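Local coordinates for penicillin-binding protein PbpB (Mycobacterium tuberculosis, PDB 6KGU) that helps build the mycobacterial cell wall by synthesising cross-linked peptidoglycan from lipid intermediates, and is a target of beta-lactam antibiotics such as aztreonam, at residues A[276-281]-A[342-347]; A[401-406]-A[441-446]. All blocks are in the same frame, centred on the assembly; numbering follows the deposited sequence.

Contact 1 of 2, residues A[276-281]-A[342-347]; sequences ASAVIE and YDMLRK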
loop_
_atom_site.group_PDB
_atom_site.type_symbol
_atom_site.label_atom_id
_atom_site.label_comp_id
_atom_site.label_asym_id
_atom_site.label_seq_id
_atom_site.Cartn_x
_atom_site.Cartn_y
_atom_site.Cartn_z
ATOM N N ALA A 276 -14.516 -2.824 10.625
ATOM C CA ALA A 276 -15.111 -1.515 10.875
ATOM C C ALA A 276 -16.139 -1.174 9.813
ATOM O O ALA A 276 -17.230 -0.687 10.127
ATOM C CB ALA A 276 -14.029 -0.433 10.914
ATOM N N SER A 277 -15.789 -1.413 8.544
ATOM C CA SER A 277 -16.671 -1.119 7.424
ATOM C C SER A 277 -17.897 -2.015 7.446
ATOM O O SER A 277 -19.017 -1.558 7.198
ATOM C CB SER A 277 -15.905 -1.308 6.109
ATOM O OG SER A 277 -14.790 -0.432 6.041
ATOM N N ALA A 278 -17.707 -3.296 7.744
ATOM C CA ALA A 278 -18.836 -4.215 7.749
ATOM C C ALA A 278 -19.829 -3.862 8.848
ATOM O O ALA A 278 -21.040 -3.782 8.601
ATOM C CB ALA A 278 -18.337 -5.650 7.897
ATOM N N VAL A 279 -19.338 -3.627 10.069
ATOM C CA VAL A 279 -20.258 -3.389 11.175
ATOM C C VAL A 279 -21.033 -2.086 10.965
ATOM O O VAL A 279 -22.209 -1.992 11.335
ATOM C CB VAL A 279 -19.487 -3.433 12.520
ATOM C CG1 VAL A 279 -19.030 -2.058 12.967
ATOM C CG2 VAL A 279 -20.315 -4.094 13.613
ATOM N N ILE A 280 -20.424 -1.071 10.343
ATOM C CA ILE A 280 -21.158 0.163 10.065
ATOM C C ILE A 280 -22.117 -0.031 8.891
ATOM O O ILE A 280 -23.281 0.386 8.947
ATOM C CB ILE A 280 -20.183 1.333 9.797
ATOM C CG1 ILE A 280 -19.328 1.633 11.031
ATOM C CG2 ILE A 280 -20.944 2.575 9.301
ATOM C CD1 ILE A 280 -20.122 2.129 12.240
ATOM N N GLU A 281 -21.638 -0.674 7.812
ATOM C CA GLU A 281 -22.441 -0.799 6.590
ATOM C C GLU A 281 -23.728 -1.578 6.833
ATOM O O GLU A 281 -24.776 -1.263 6.257
ATOM C CB GLU A 281 -21.636 -1.476 5.478
ATOM C CG GLU A 281 -22.443 -1.825 4.223
ATOM C CD GLU A 281 -22.713 -0.637 3.301
ATOM O OE1 GLU A 281 -22.233 0.482 3.576
ATOM O OE2 GLU A 281 -23.408 -0.834 2.278
ATOM N N TYR A 342 -16.832 -12.463 5.320
ATOM C CA TYR A 342 -16.087 -12.956 4.168
ATOM C C TYR A 342 -16.492 -12.231 2.888
ATOM O O TYR A 342 -15.646 -11.959 2.026
ATOM C CB TYR A 342 -16.280 -14.464 4.015
ATOM C CG TYR A 342 -15.565 -15.038 2.816
ATOM C CD1 TYR A 342 -14.199 -15.260 2.845
ATOM C CD2 TYR A 342 -16.259 -15.374 1.663
ATOM C CE1 TYR A 342 -13.539 -15.792 1.758
ATOM C CE2 TYR A 342 -15.607 -15.912 0.562
ATOM C CZ TYR A 342 -14.248 -16.122 0.623
ATOM O OH TYR A 342 -13.583 -16.654 -0.458
ATOM N N ASP A 343 -17.773 -11.885 2.751
ATOM C CA ASP A 343 -18.180 -11.162 1.551
ATOM C C ASP A 343 -17.487 -9.809 1.479
ATOM O O ASP A 343 -17.077 -9.368 0.400
ATOM C CB ASP A 343 -19.699 -10.987 1.508
ATOM C CG ASP A 343 -20.178 -10.365 0.203
ATOM O OD1 ASP A 343 -20.099 -11.049 -0.834
ATOM O OD2 ASP A 343 -20.638 -9.202 0.208
ATOM N N MET A 344 -17.320 -9.152 2.627
ATOM C CA MET A 344 -16.679 -7.843 2.644
ATOM C C MET A 344 -15.195 -7.949 2.302
ATOM O O MET A 344 -14.676 -7.127 1.535
ATOM C CB MET A 344 -16.892 -7.190 4.013
ATOM C CG MET A 344 -16.353 -5.794 4.130
ATOM S SD MET A 344 -17.331 -4.605 3.229
ATOM C CE MET A 344 -18.748 -4.458 4.307
ATOM N N LEU A 345 -14.501 -8.946 2.874
ATOM C CA LEU A 345 -13.112 -9.227 2.504
ATOM C C LEU A 345 -12.945 -9.295 0.996
ATOM O O LEU A 345 -12.011 -8.714 0.432
ATOM C CB LEU A 345 -12.643 -10.559 3.098
ATOM C CG LEU A 345 -12.172 -10.805 4.520
ATOM C CD1 LEU A 345 -11.876 -12.296 4.715
ATOM C CD2 LEU A 345 -10.946 -9.949 4.900
ATOM N N ARG A 346 -13.827 -10.044 0.327
ATOM C CA ARG A 346 -13.722 -10.201 -1.121
ATOM C C ARG A 346 -13.989 -8.889 -1.840
ATOM O O ARG A 346 -13.286 -8.550 -2.800
ATOM C CB ARG A 346 -14.695 -11.282 -1.598
ATOM C CG ARG A 346 -14.249 -12.693 -1.280
ATOM C CD ARG A 346 -13.467 -13.262 -2.447
ATOM N NE ARG A 346 -12.177 -13.782 -2.017
ATOM C CZ ARG A 346 -11.227 -14.196 -2.846
ATOM N NH1 ARG A 346 -11.424 -14.160 -4.162
ATOM N NH2 ARG A 346 -10.084 -14.649 -2.351
ATOM N N LYS A 347 -14.993 -8.127 -1.393
ATOM C CA LYS A 347 -15.261 -6.856 -2.060
ATOM C C LYS A 347 -14.074 -5.909 -1.925
ATOM O O LYS A 347 -13.773 -5.143 -2.847
ATOM C CB LYS A 347 -16.538 -6.204 -1.515
ATOM C CG LYS A 347 -17.830 -6.748 -2.124
ATOM C CD LYS A 347 -19.050 -5.870 -1.805
ATOM C CE LYS A 347 -19.109 -5.506 -0.315
ATOM N NZ LYS A 347 -20.385 -4.813 0.129
#
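E281 touches M344 through its CB, 4.3 Å from M344 CE, while its carboxylate turns off toward S435 N and the hydroxyl of T438, both bonded to OE1. E281 OE2 and K347 NZ are 5.4 Å apart, so the opposite charges are near but form no salt bridge; K347 NZ bonds to V433 O. The other flat group, the Y342 ring, belongs to the far side of its helix, where R346 CG packs on one face, offset toward the rim. Between the helices M344 does the touching. Its CG is anti to the backbone N (chi1 -176°), and bends at chi2 and chi3 fold the end round until the methyl comes down on the helix opposite. Helix 272-281, just after the probable acyl-ester serine S269, is a core helix of the transpeptidase domain. The axes of segments 276-281 and 342-347 approach to 10.1 Å, their N-to-C directions 119° apart. The M344 methyl spans this separation, CE lying 3.5 Å from A278 CA and 3.8 Å from A278 CB. It also lies 4.1 Å from the carbonyl carbon of S277, whose OG bonds back to I273 O. V336 packs on A278 as well.

Contact 2 of 2, residues A[401-406]-A[441-446]; sequences ANDGVR and TVRQML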
loop_
_atom_site.group_PDB
_atom_site.type_symbol
_atom_site.label_atom_id
_atom_site.label_comp_id
_atom_site.label_asym_id
_atom_site.label_seq_id
_atom_site.Cartn_x
_atom_site.Cartn_y
_atom_site.Cartn_z
ATOM N N ALA A 401 -11.478 5.808 1.103
ATOM C CA ALA A 401 -11.175 7.181 0.707
ATOM C C ALA A 401 -12.115 7.659 -0.403
ATOM O O ALA A 401 -12.544 8.817 -0.408
ATOM C CB ALA A 401 -9.724 7.267 0.236
ATOM N N ASN A 402 -12.444 6.780 -1.346
ATOM C CA ASN A 402 -13.255 7.156 -2.504
ATOM C C ASN A 402 -14.738 6.900 -2.253
ATOM O O ASN A 402 -15.454 6.389 -3.124
ATOM C CB ASN A 402 -12.756 6.405 -3.740
ATOM C CG ASN A 402 -13.382 6.905 -5.027
ATOM O OD1 ASN A 402 -13.549 8.116 -5.237
ATOM N ND2 ASN A 402 -13.739 5.967 -5.901
ATOM N N ASP A 403 -15.203 7.221 -1.035
ATOM C CA ASP A 403 -16.625 7.199 -0.704
ATOM C C ASP A 403 -17.224 5.818 -0.925
ATOM O O ASP A 403 -18.376 5.683 -1.340
ATOM C CB ASP A 403 -17.400 8.266 -1.492
ATOM C CG ASP A 403 -17.401 9.624 -0.774
ATOM O OD1 ASP A 403 -16.961 9.669 0.398
ATOM O OD2 ASP A 403 -17.838 10.630 -1.368
ATOM N N GLY A 404 -16.428 4.784 -0.644
ATOM C CA GLY A 404 -16.897 3.413 -0.671
ATOM C C GLY A 404 -16.670 2.679 -1.974
ATOM O O GLY A 404 -16.990 1.489 -2.055
ATOM N N VAL A 405 -16.136 3.336 -2.998
ATOM C CA VAL A 405 -15.976 2.717 -4.310
ATOM C C VAL A 405 -14.500 2.399 -4.521
ATOM O O VAL A 405 -13.674 3.303 -4.696
ATOM C CB VAL A 405 -16.521 3.603 -5.434
ATOM C CG1 VAL A 405 -16.236 2.957 -6.764
ATOM C CG2 VAL A 405 -18.021 3.825 -5.240
ATOM N N ARG A 406 -14.176 1.111 -4.527
ATOM C CA ARG A 406 -12.808 0.681 -4.764
ATOM C C ARG A 406 -12.498 0.767 -6.246
ATOM O O ARG A 406 -13.277 0.291 -7.080
ATOM C CB ARG A 406 -12.609 -0.745 -4.267
ATOM C CG ARG A 406 -11.147 -1.209 -4.273
ATOM C CD ARG A 406 -10.996 -2.467 -3.446
ATOM N NE ARG A 406 -11.700 -3.626 -3.994
ATOM C CZ ARG A 406 -11.254 -4.384 -4.997
ATOM N NH1 ARG A 406 -10.101 -4.109 -5.594
ATOM N NH2 ARG A 406 -11.960 -5.431 -5.399
ATOM N N THR A 441 -18.154 7.708 7.451
ATOM C CA THR A 441 -18.162 7.402 8.874
ATOM C C THR A 441 -16.894 6.662 9.297
ATOM O O THR A 441 -16.320 6.954 10.355
ATOM C CB THR A 441 -19.422 6.594 9.201
ATOM O OG1 THR A 441 -20.565 7.445 9.065
ATOM C CG2 THR A 441 -19.383 6.031 10.614
ATOM N N VAL A 442 -16.425 5.718 8.481
ATOM C CA VAL A 442 -15.217 4.980 8.840
ATOM C C VAL A 442 -13.991 5.901 8.814
ATOM O O VAL A 442 -13.140 5.840 9.706
ATOM C CB VAL A 442 -15.041 3.764 7.910
ATOM C CG1 VAL A 442 -13.661 3.136 8.099
ATOM C CG2 VAL A 442 -16.163 2.719 8.155
ATOM N N ARG A 443 -13.892 6.767 7.803
ATOM C CA ARG A 443 -12.819 7.767 7.743
ATOM C C ARG A 443 -12.782 8.624 8.998
ATOM O O ARG A 443 -11.707 8.884 9.556
ATOM C CB ARG A 443 -12.992 8.691 6.524
ATOM C CG ARG A 443 -12.782 8.055 5.176
ATOM C CD ARG A 443 -12.446 9.098 4.100
ATOM N NE ARG A 443 -13.433 10.166 3.936
ATOM C CZ ARG A 443 -14.422 10.149 3.042
ATOM N NH1 ARG A 443 -14.605 9.096 2.263
ATOM N NH2 ARG A 443 -15.245 11.179 2.938
ATOM N N GLN A 444 -13.949 9.107 9.439
ATOM C CA GLN A 444 -13.983 9.930 10.646
ATOM C C GLN A 444 -13.544 9.130 11.864
ATOM O O GLN A 444 -12.762 9.622 12.686
ATOM C CB GLN A 444 -15.387 10.510 10.852
ATOM C CG GLN A 444 -15.713 11.652 9.894
ATOM C CD GLN A 444 -14.772 12.850 10.059
ATOM O OE1 GLN A 444 -14.426 13.241 11.173
ATOM N NE2 GLN A 444 -14.352 13.415 8.950
ATOM N N MET A 445 -14.030 7.887 11.990
ATOM C CA MET A 445 -13.630 7.023 13.096
ATOM C C MET A 445 -12.121 6.848 13.149
ATOM O O MET A 445 -11.519 6.906 14.222
ATOM C CB MET A 445 -14.292 5.642 12.974
ATOM C CG MET A 445 -15.568 5.454 13.757
ATOM S SD MET A 445 -15.957 3.708 14.045
ATOM C CE MET A 445 -15.965 3.075 12.366
ATOM N N LEU A 446 -11.498 6.577 12.004
ATOM C CA LEU A 446 -10.063 6.314 11.997
ATOM C C LEU A 446 -9.235 7.574 12.261
ATOM O O LEU A 446 -8.009 7.470 12.390
ATOM C CB LEU A 446 -9.658 5.660 10.662
ATOM C CG LEU A 446 -10.235 4.256 10.420
ATOM C CD1 LEU A 446 -9.782 3.693 9.074
ATOM C CD2 LEU A 446 -9.855 3.303 11.557
#
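A salt bridge joins R443 to D403: NH1 gives a nearly straight hydrogen bond to OD1 (3.1 Å, 163° at the hydrogen), and NH2 adds a weak one to the same oxygen at 3.4 Å. The carboxylate oxygen lies in the guanidinium plane, at its edge. NH1 meets OD1 on the anti side and 27° out of the carboxylate plane. OD1 also takes a hydrogen bond from Q440 NE2. R443 CG lies anti to the carbonyl carbon, beside the backbone N (chi1 -69°), and a bend at chi3 turns the guanidinium toward D403. The guanidinium has further holds: NE bonds to A504 O and NH1 to I400 O, which should fix its rotation. D403 leaves its backbone pointing away from R443, and only its turned-back end reaches it. The apolar share is small: R443 CD rests 4.1 Å from A401 CA, and P507 packs against the arginine. Behind the aspartate the chain doubles back, with V405 N bonded to N402 O at 3.1 Å and N402 ND2 to V405 O at 2.9 Å. D403 and G404 both have positive phi, as the middle pair of a type I' beta turn, here leading from helix 390-401 into strand 405-406.

How the contacts relate
The two contacts meet on both sides, their centres about 12 Å apart within the transpeptidase domain. Helices 272-281 and 436-445 pack together: V442 CG2 lies 3.9 Å from S277 CA, and M445 CE is 3.9 Å from I280 CG1. At the other pair the end of helix 338-347 meets strand 405-406, where K347 O and R406 NE, 2.8 Å apart, probably form a hydrogen bond. The four segments thus close a ring of neighbours. Neither contact belongs to the aztreonam pocket, but contact 1 uses the helix that follows S269, the probable nucleophile, and in contact 2 L446 is backbone-bonded to G474 at the start of strand 473-483, which carries K475 of a probable KTG active-site motif.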